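Putative methyl-accepting chemotaxis signal transduction protein (Campylobacter jejuni subsp. jejuni serotype O:2, PDB 4XMR) binds isoleucine through a tandem-PAS sensory domain and probably passes on amino-acid signals as a chemotaxis receptor. Local coordinates at residues B[59-64]-B[81-86]; B[90-95]-B[133-138]; B[129-134]-B[158-163]. All coordinates share one frame; numbering follows the deposited sequence.

Contact 1 (B[59-64]-B[81-86]). With ILE (isoleucine), chain E.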
# COMPACT_ATOMS: atom_id res chain seq x y z
N GLU B 59 30.77 -19.33 -2.34
CA GLU B 59 30.07 -20.39 -1.61
C GLU B 59 29.31 -19.84 -0.41
O GLU B 59 28.14 -20.17 -0.20
CB GLU B 59 31.05 -21.48 -1.18
CG GLU B 59 30.40 -22.58 -0.34
CD GLU B 59 31.37 -23.70 0.01
OE1 GLU B 59 32.51 -23.69 -0.50
OE2 GLU B 59 30.99 -24.59 0.80
N ASN B 60 29.97 -19.00 0.39
CA ASN B 60 29.32 -18.43 1.56
C ASN B 60 28.19 -17.48 1.18
O ASN B 60 27.15 -17.45 1.84
CB ASN B 60 30.34 -17.73 2.46
CG ASN B 60 31.22 -18.70 3.21
OD1 ASN B 60 30.92 -19.89 3.26
ND2 ASN B 60 32.30 -18.20 3.80
N ILE B 61 28.38 -16.72 0.11
CA ILE B 61 27.32 -15.83 -0.35
C ILE B 61 26.09 -16.63 -0.79
O ILE B 61 24.97 -16.33 -0.37
CB ILE B 61 27.82 -14.92 -1.49
CG1 ILE B 61 28.82 -13.89 -0.93
CG2 ILE B 61 26.65 -14.20 -2.16
CD1 ILE B 61 29.65 -13.19 -1.99
N ILE B 62 26.30 -17.67 -1.59
CA ILE B 62 25.18 -18.51 -2.03
C ILE B 62 24.44 -19.07 -0.82
O ILE B 62 23.22 -18.97 -0.72
CB ILE B 62 25.67 -19.69 -2.91
CG1 ILE B 62 26.22 -19.18 -4.24
CG2 ILE B 62 24.55 -20.69 -3.14
CD1 ILE B 62 27.04 -20.22 -5.00
N ASN B 63 25.19 -19.64 0.11
CA ASN B 63 24.58 -20.33 1.24
C ASN B 63 23.93 -19.42 2.27
O ASN B 63 22.93 -19.80 2.88
CB ASN B 63 25.60 -21.23 1.93
CG ASN B 63 26.01 -22.40 1.07
OD1 ASN B 63 25.27 -22.82 0.18
ND2 ASN B 63 27.19 -22.94 1.33
N ASN B 64 24.49 -18.23 2.47
CA ASN B 64 24.02 -17.35 3.53
C ASN B 64 23.15 -16.20 3.05
O ASN B 64 22.20 -15.83 3.73
CB ASN B 64 25.20 -16.79 4.33
CG ASN B 64 25.95 -17.86 5.08
OD1 ASN B 64 25.47 -18.38 6.07
ND2 ASN B 64 27.14 -18.19 4.60
N VAL B 81 14.86 -10.72 -6.81
CA VAL B 81 15.64 -10.12 -5.73
C VAL B 81 17.04 -10.69 -5.86
O VAL B 81 17.18 -11.91 -5.97
CB VAL B 81 15.02 -10.43 -4.35
CG1 VAL B 81 15.89 -9.86 -3.24
CG2 VAL B 81 13.62 -9.87 -4.25
N TYR B 82 18.07 -9.85 -5.86
CA TYR B 82 19.39 -10.31 -6.24
C TYR B 82 20.52 -9.51 -5.64
O TYR B 82 20.34 -8.35 -5.24
CB TYR B 82 19.53 -10.34 -7.77
CG TYR B 82 19.04 -9.11 -8.48
CD1 TYR B 82 17.70 -9.00 -8.85
CD2 TYR B 82 19.90 -8.06 -8.80
CE1 TYR B 82 17.23 -7.88 -9.51
CE2 TYR B 82 19.44 -6.93 -9.46
CZ TYR B 82 18.10 -6.85 -9.81
OH TYR B 82 17.67 -5.73 -10.48
N LEU B 83 21.69 -10.13 -5.60
CA LEU B 83 22.92 -9.46 -5.21
C LEU B 83 23.93 -9.57 -6.34
O LEU B 83 24.37 -10.66 -6.69
CB LEU B 83 23.49 -10.07 -3.92
CG LEU B 83 24.77 -9.42 -3.37
CD1 LEU B 83 24.52 -7.97 -2.96
CD2 LEU B 83 25.34 -10.24 -2.20
N GLY B 84 24.25 -8.42 -6.95
CA GLY B 84 25.27 -8.37 -7.99
C GLY B 84 26.66 -8.19 -7.41
O GLY B 84 26.87 -7.30 -6.61
N LEU B 85 27.61 -9.00 -7.85
CA LEU B 85 28.99 -8.94 -7.33
C LEU B 85 29.94 -8.20 -8.29
O LEU B 85 29.66 -8.09 -9.48
CB LEU B 85 29.51 -10.35 -7.07
CG LEU B 85 28.63 -11.24 -6.18
CD1 LEU B 85 29.19 -12.65 -6.04
CD2 LEU B 85 28.41 -10.61 -4.80
N ASN B 86 31.07 -7.73 -7.77
CA ASN B 86 32.06 -7.04 -8.63
C ASN B 86 32.66 -7.94 -9.70
O ASN B 86 33.09 -7.46 -10.75
CB ASN B 86 33.17 -6.38 -7.80
CG ASN B 86 34.24 -5.73 -8.68
OD1 ASN B 86 33.98 -4.77 -9.40
ND2 ASN B 86 35.46 -6.27 -8.63
N ILE E . 16.27 -6.75 -13.85
CA ILE E . 17.71 -6.85 -13.78
C ILE E . 18.27 -6.54 -15.17
O ILE E . 19.42 -6.14 -15.31
CB ILE E . 18.17 -8.24 -13.27
CG1 ILE E . 19.65 -8.20 -12.89
CG2 ILE E . 17.88 -9.33 -14.29
CD1 ILE E . 20.13 -9.43 -12.13
OXT ILE E . 17.55 -6.67 -16.16
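The carbonyl oxygen of Asn60, one residue before the Ile61 that meets Leu83 and Leu85, is held by two donors of the next helical turn. Asn64 N gives it the ordinary helical bond, and Asn64 ND2 comes from the opposite face of the carbonyl plane, 2.9 Å from Asn60 O. This side-chain hydrogen bond is bent, with an N-H...O angle of 143°. Across the contact itself everything is apolar. Ile61 divides its branches between two leucines. Its CG2 methyl lies 4.2 Å from Leu83 CD2, where the two side chains cross at about a right angle, and Ile61 CD1 meets Leu85 tip to tip, 4.0 Å from Leu85 CD2. With CG1 beside the backbone N (chi1 -70°), CG2 is left to face Leu83. The strand alternates, and Tyr82, just before Leu83 and pointing to the other face of the sheet, lays a ring face under the bound isoleucine, whose CD1 stands over the ring centre, 3.6 Å above its plane. Asp160 takes a hydrogen bond with Tyr82 OH, and Trp115 meets the ring edge-to-face. One strand thus carries a helix on its back and a ligand on its front, as in the PAS-like fold of PDC (Cache) sensor domains.

Contact 2 (B[90-95]-B[133-138]). With ILE (isoleucine), chain E.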
# COMPACT_ATOMS: atom_id res chain seq x y z
N VAL B 90 25.88 -12.74 -10.38
CA VAL B 90 24.74 -12.25 -9.61
C VAL B 90 24.01 -13.42 -8.96
O VAL B 90 23.74 -14.43 -9.60
CB VAL B 90 23.79 -11.40 -10.48
CG1 VAL B 90 23.29 -12.19 -11.66
CG2 VAL B 90 22.63 -10.89 -9.66
N LEU B 91 23.74 -13.29 -7.66
CA LEU B 91 22.96 -14.28 -6.95
C LEU B 91 21.50 -13.87 -7.10
O LEU B 91 21.08 -12.84 -6.57
CB LEU B 91 23.38 -14.32 -5.49
CG LEU B 91 22.66 -15.37 -4.64
CD1 LEU B 91 22.99 -16.78 -5.12
CD2 LEU B 91 23.01 -15.21 -3.18
N LEU B 92 20.74 -14.69 -7.83
CA LEU B 92 19.39 -14.32 -8.28
C LEU B 92 18.30 -15.19 -7.68
O LEU B 92 18.31 -16.41 -7.87
CB LEU B 92 19.33 -14.38 -9.81
CG LEU B 92 17.97 -14.14 -10.46
CD1 LEU B 92 17.40 -12.75 -10.11
CD2 LEU B 92 18.08 -14.30 -11.97
N SER B 93 17.37 -14.56 -6.96
CA SER B 93 16.16 -15.22 -6.48
C SER B 93 14.98 -14.79 -7.36
O SER B 93 14.68 -13.58 -7.46
CB SER B 93 15.91 -14.87 -5.02
OG SER B 93 14.75 -15.53 -4.54
N GLN B 94 14.33 -15.76 -8.00
CA GLN B 94 13.13 -15.52 -8.80
C GLN B 94 12.25 -16.79 -8.83
O GLN B 94 12.73 -17.87 -8.48
CB GLN B 94 13.50 -15.06 -10.21
CG GLN B 94 14.32 -16.07 -11.00
CD GLN B 94 14.53 -15.70 -12.46
OE1 GLN B 94 14.85 -16.56 -13.28
NE2 GLN B 94 14.38 -14.42 -12.80
N LYS B 95 10.99 -16.64 -9.25
CA LYS B 95 10.08 -17.78 -9.48
C LYS B 95 10.72 -18.85 -10.36
O LYS B 95 11.14 -18.56 -11.48
CB LYS B 95 8.76 -17.31 -10.12
CG LYS B 95 7.80 -18.44 -10.58
CD LYS B 95 6.62 -17.90 -11.41
CE LYS B 95 5.61 -19.00 -11.76
NZ LYS B 95 4.47 -18.51 -12.59
N ASP B 133 12.85 -6.22 -17.98
CA ASP B 133 13.73 -7.16 -17.27
C ASP B 133 14.48 -8.08 -18.23
O ASP B 133 13.89 -8.69 -19.11
CB ASP B 133 12.92 -8.01 -16.29
CG ASP B 133 13.79 -9.02 -15.55
OD1 ASP B 133 14.93 -8.66 -15.23
OD2 ASP B 133 13.34 -10.15 -15.31
N THR B 134 15.80 -8.18 -18.04
CA THR B 134 16.64 -9.02 -18.88
C THR B 134 16.20 -10.48 -18.90
O THR B 134 16.21 -11.13 -19.94
CB THR B 134 18.12 -8.97 -18.41
OG1 THR B 134 18.58 -7.61 -18.46
CG2 THR B 134 19.01 -9.84 -19.29
N VAL B 135 15.80 -11.00 -17.74
CA VAL B 135 15.49 -12.42 -17.65
C VAL B 135 14.03 -12.74 -17.97
O VAL B 135 13.74 -13.49 -18.91
CB VAL B 135 15.86 -13.00 -16.27
CG1 VAL B 135 15.66 -14.51 -16.27
CG2 VAL B 135 17.30 -12.66 -15.92
N LEU B 136 13.11 -12.18 -17.19
CA LEU B 136 11.71 -12.59 -17.29
C LEU B 136 10.89 -11.77 -18.28
O LEU B 136 9.72 -12.06 -18.51
CB LEU B 136 11.05 -12.57 -15.91
CG LEU B 136 11.68 -13.56 -14.92
CD1 LEU B 136 11.04 -13.43 -13.54
CD2 LEU B 136 11.55 -14.99 -15.44
N LYS B 137 11.52 -10.75 -18.86
CA LYS B 137 10.91 -9.97 -19.94
C LYS B 137 9.56 -9.36 -19.54
O LYS B 137 8.60 -9.38 -20.30
CB LYS B 137 10.78 -10.82 -21.22
CG LYS B 137 12.11 -11.31 -21.76
CD LYS B 137 13.00 -10.14 -22.18
CE LYS B 137 14.37 -10.62 -22.64
NZ LYS B 137 15.21 -9.49 -23.13
N GLN B 138 9.52 -8.85 -18.32
CA GLN B 138 8.42 -8.01 -17.88
C GLN B 138 9.00 -6.65 -17.56
O GLN B 138 10.16 -6.54 -17.16
CB GLN B 138 7.77 -8.57 -16.62
CG GLN B 138 7.06 -9.89 -16.79
CD GLN B 138 6.40 -10.32 -15.51
OE1 GLN B 138 5.82 -9.50 -14.80
NE2 GLN B 138 6.51 -11.61 -15.19
N ILE E . 16.27 -6.75 -13.85
CA ILE E . 17.71 -6.85 -13.78
C ILE E . 18.27 -6.54 -15.17
O ILE E . 19.42 -6.14 -15.31
CB ILE E . 18.17 -8.24 -13.27
CG1 ILE E . 19.65 -8.20 -12.89
CG2 ILE E . 17.88 -9.33 -14.29
CD1 ILE E . 20.13 -9.43 -12.13
OXT ILE E . 17.55 -6.67 -16.16
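Gln94 lays its terminal amide against Val135 and Leu136, and this is the close-packed part of the contact. Its NE2 sits 3.5 Å from Leu136 CG and is nearly as near to CD1, the two side chains sliding past each other in opposite directions. Val135 offers CG1, 3.7 Å from Gln94 OE1, to the same amide. The chain of Gln94 reaches this far because it runs extended beyond a CG wedged between backbone N and carbonyl carbon (chi1 61°). The polar partner of NE2 lies outside the pair: Asn80 OD1, to which it hydrogen-bonds. Packing thins on the ligand side of Gln94, where Leu92 CD2 and Val135 CG2 are 4.3 Å apart, and beyond Gln94 the strand runs out into exposed Lys95, whose side chain leads away from the loop.

Asp133 also braces the loop. Its OD2 accepts from Leu136 N at 2.8 Å, an Asx motif in which the N-H points well (163°) but meets the carboxylate from above its plane, and Asn80 ND2 shares that oxygen. The other oxygen, OD1, takes a hydrogen bond from the amino N of the bound isoleucine at 2.7 Å. Thr134 grips the other end of the ligand twice: Thr134 N donates to OXT of the isoleucine at 3.0 Å and Thr134 OG1 to the same oxygen at 2.7 Å. Val135 CG2 completes the wrap with an apolar touch on the ligand's CG2. The chemistry is consistent with a division of labour: van der Waals contacts set the loop against strand 90-94, while Asp133 and Thr134 bind the amino and carboxylate groups that amino acids share.

Contact 3 (B[129-134]-B[158-163]). With ILE (isoleucine), chain E.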
# COMPACT_ATOMS: atom_id res chain seq x y z
N PRO B 129 14.18 4.12 -13.89
CA PRO B 129 12.99 4.18 -14.73
C PRO B 129 12.59 2.75 -15.08
O PRO B 129 13.42 1.83 -15.00
CB PRO B 129 13.49 4.90 -15.99
CG PRO B 129 14.75 5.61 -15.57
CD PRO B 129 15.36 4.73 -14.52
N ALA B 130 11.33 2.55 -15.45
CA ALA B 130 10.88 1.22 -15.84
C ALA B 130 11.62 0.75 -17.09
O ALA B 130 11.90 1.54 -18.00
CB ALA B 130 9.37 1.20 -16.07
N TYR B 131 11.93 -0.54 -17.13
CA TYR B 131 12.61 -1.13 -18.27
C TYR B 131 12.27 -2.62 -18.35
O TYR B 131 11.78 -3.22 -17.39
CB TYR B 131 14.12 -0.95 -18.16
CG TYR B 131 14.72 -1.73 -17.01
CD1 TYR B 131 14.69 -1.23 -15.72
CD2 TYR B 131 15.30 -2.98 -17.22
CE1 TYR B 131 15.23 -1.94 -14.66
CE2 TYR B 131 15.84 -3.71 -16.18
CZ TYR B 131 15.80 -3.18 -14.89
OH TYR B 131 16.33 -3.90 -13.85
N LEU B 132 12.54 -3.21 -19.50
CA LEU B 132 12.26 -4.62 -19.71
C LEU B 132 13.29 -5.50 -19.01
O LEU B 132 14.47 -5.51 -19.39
CB LEU B 132 12.27 -4.93 -21.21
CG LEU B 132 11.77 -6.32 -21.59
CD1 LEU B 132 10.32 -6.50 -21.18
CD2 LEU B 132 11.94 -6.55 -23.09
N ASP B 133 12.85 -6.22 -17.98
CA ASP B 133 13.73 -7.16 -17.27
C ASP B 133 14.48 -8.08 -18.23
O ASP B 133 13.89 -8.69 -19.11
CB ASP B 133 12.92 -8.01 -16.29
CG ASP B 133 13.79 -9.02 -15.55
OD1 ASP B 133 14.93 -8.66 -15.23
OD2 ASP B 133 13.34 -10.15 -15.31
N THR B 134 15.80 -8.18 -18.04
CA THR B 134 16.64 -9.02 -18.88
C THR B 134 16.20 -10.48 -18.90
O THR B 134 16.21 -11.13 -19.94
CB THR B 134 18.12 -8.97 -18.41
OG1 THR B 134 18.58 -7.61 -18.46
CG2 THR B 134 19.01 -9.84 -19.29
N GLY B 158 19.60 -5.64 -5.66
CA GLY B 158 18.53 -5.16 -6.51
C GLY B 158 17.22 -5.87 -6.21
O GLY B 158 17.19 -7.07 -5.90
N VAL B 159 16.14 -5.09 -6.28
CA VAL B 159 14.78 -5.59 -6.11
C VAL B 159 13.95 -5.13 -7.30
O VAL B 159 13.85 -3.92 -7.54
CB VAL B 159 14.17 -5.06 -4.79
CG1 VAL B 159 12.70 -5.47 -4.68
CG2 VAL B 159 14.97 -5.55 -3.58
N ASP B 160 13.38 -6.08 -8.05
CA ASP B 160 12.57 -5.74 -9.21
C ASP B 160 11.10 -5.92 -8.87
O ASP B 160 10.66 -7.02 -8.49
CB ASP B 160 12.87 -6.64 -10.41
CG ASP B 160 14.28 -6.50 -10.95
OD1 ASP B 160 15.00 -5.55 -10.60
OD2 ASP B 160 14.66 -7.38 -11.76
N ILE B 161 10.34 -4.84 -9.02
CA ILE B 161 8.89 -4.88 -8.86
C ILE B 161 8.26 -4.60 -10.23
O ILE B 161 8.62 -3.63 -10.88
CB ILE B 161 8.42 -3.82 -7.83
CG1 ILE B 161 9.20 -3.92 -6.50
CG2 ILE B 161 6.90 -3.89 -7.63
CD1 ILE B 161 9.06 -5.25 -5.77
N PRO B 162 7.33 -5.45 -10.70
CA PRO B 162 6.73 -5.18 -12.01
C PRO B 162 6.05 -3.81 -12.02
O PRO B 162 5.33 -3.47 -11.08
CB PRO B 162 5.67 -6.28 -12.15
CG PRO B 162 6.18 -7.39 -11.28
CD PRO B 162 6.81 -6.69 -10.10
N SER B 163 6.31 -3.02 -13.06
CA SER B 163 5.66 -1.73 -13.18
C SER B 163 4.14 -1.90 -13.29
O SER B 163 3.39 -0.99 -12.93
CB SER B 163 6.24 -0.91 -14.34
OG SER B 163 6.29 -1.66 -15.53
N ILE E . 16.27 -6.75 -13.85
CA ILE E . 17.71 -6.85 -13.78
C ILE E . 18.27 -6.54 -15.17
O ILE E . 19.42 -6.14 -15.31
CB ILE E . 18.17 -8.24 -13.27
CG1 ILE E . 19.65 -8.20 -12.89
CG2 ILE E . 17.88 -9.33 -14.29
CD1 ILE E . 20.13 -9.43 -12.13
OXT ILE E . 17.55 -6.67 -16.16
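Tyr131 and Asp160 converge on the amino nitrogen of the bound isoleucine from two strands. Asp160 OD2 accepts from the ligand N at 2.7 Å, and Tyr131 OH accepts from the same N at 2.9 Å. Asp133, the third acceptor, brings its OD1 within 3.7 Å of Asp160 OD2; two carboxylates this close would be expected to repel, and the ligand's amino group, probably protonated, would offset this. The Tyr131 ring turns its edge to the ligand carboxylate, CE2 lying 3.4 Å from OXT. Although the first side-chain bond of Tyr131 points away from strand 152-162, chi1 at 67° sets CG between the two backbone bonds, and the ring carries its hydroxyl back to the site. In the antiparallel sheet of this PDC sensor domain, strand 139-149 lies between the two strands, which makes this a reach across a sheet face rather than strand pairing.

Behind the first shell, Thr142 OG1 on that middle strand bonds both Tyr131 OH and Asp160 OD1. Asn80 ND2 also bonds Asp160 OD2. Further out, Ala130 CB and Ser163 CB touch at 4.2 Å, and Phe187 of the second sheet packs on both residues.

Overall arrangement
All three contacts draw on the same six-stranded sheet and meet at one isoleucine, yet their chemistry changes with place. Contact 1 is wholly buried and apolar between protein segments, on the helix-covered back of strand 80-84. Contacts 2 and 3 are partly buried, lie about 9 Å apart between centres, and share Asp133 and Thr134 on the loop that follows strand 126-132. Contact 2 mixes amide and apolar packing near the surface, whereas contact 3 is chiefly polar and clusters acidic groups round the amino nitrogen. Strand 80-84 ties them together, pairing with strand 90-94 of contact 2 on one edge and with strand 152-162 of contact 3 on the other.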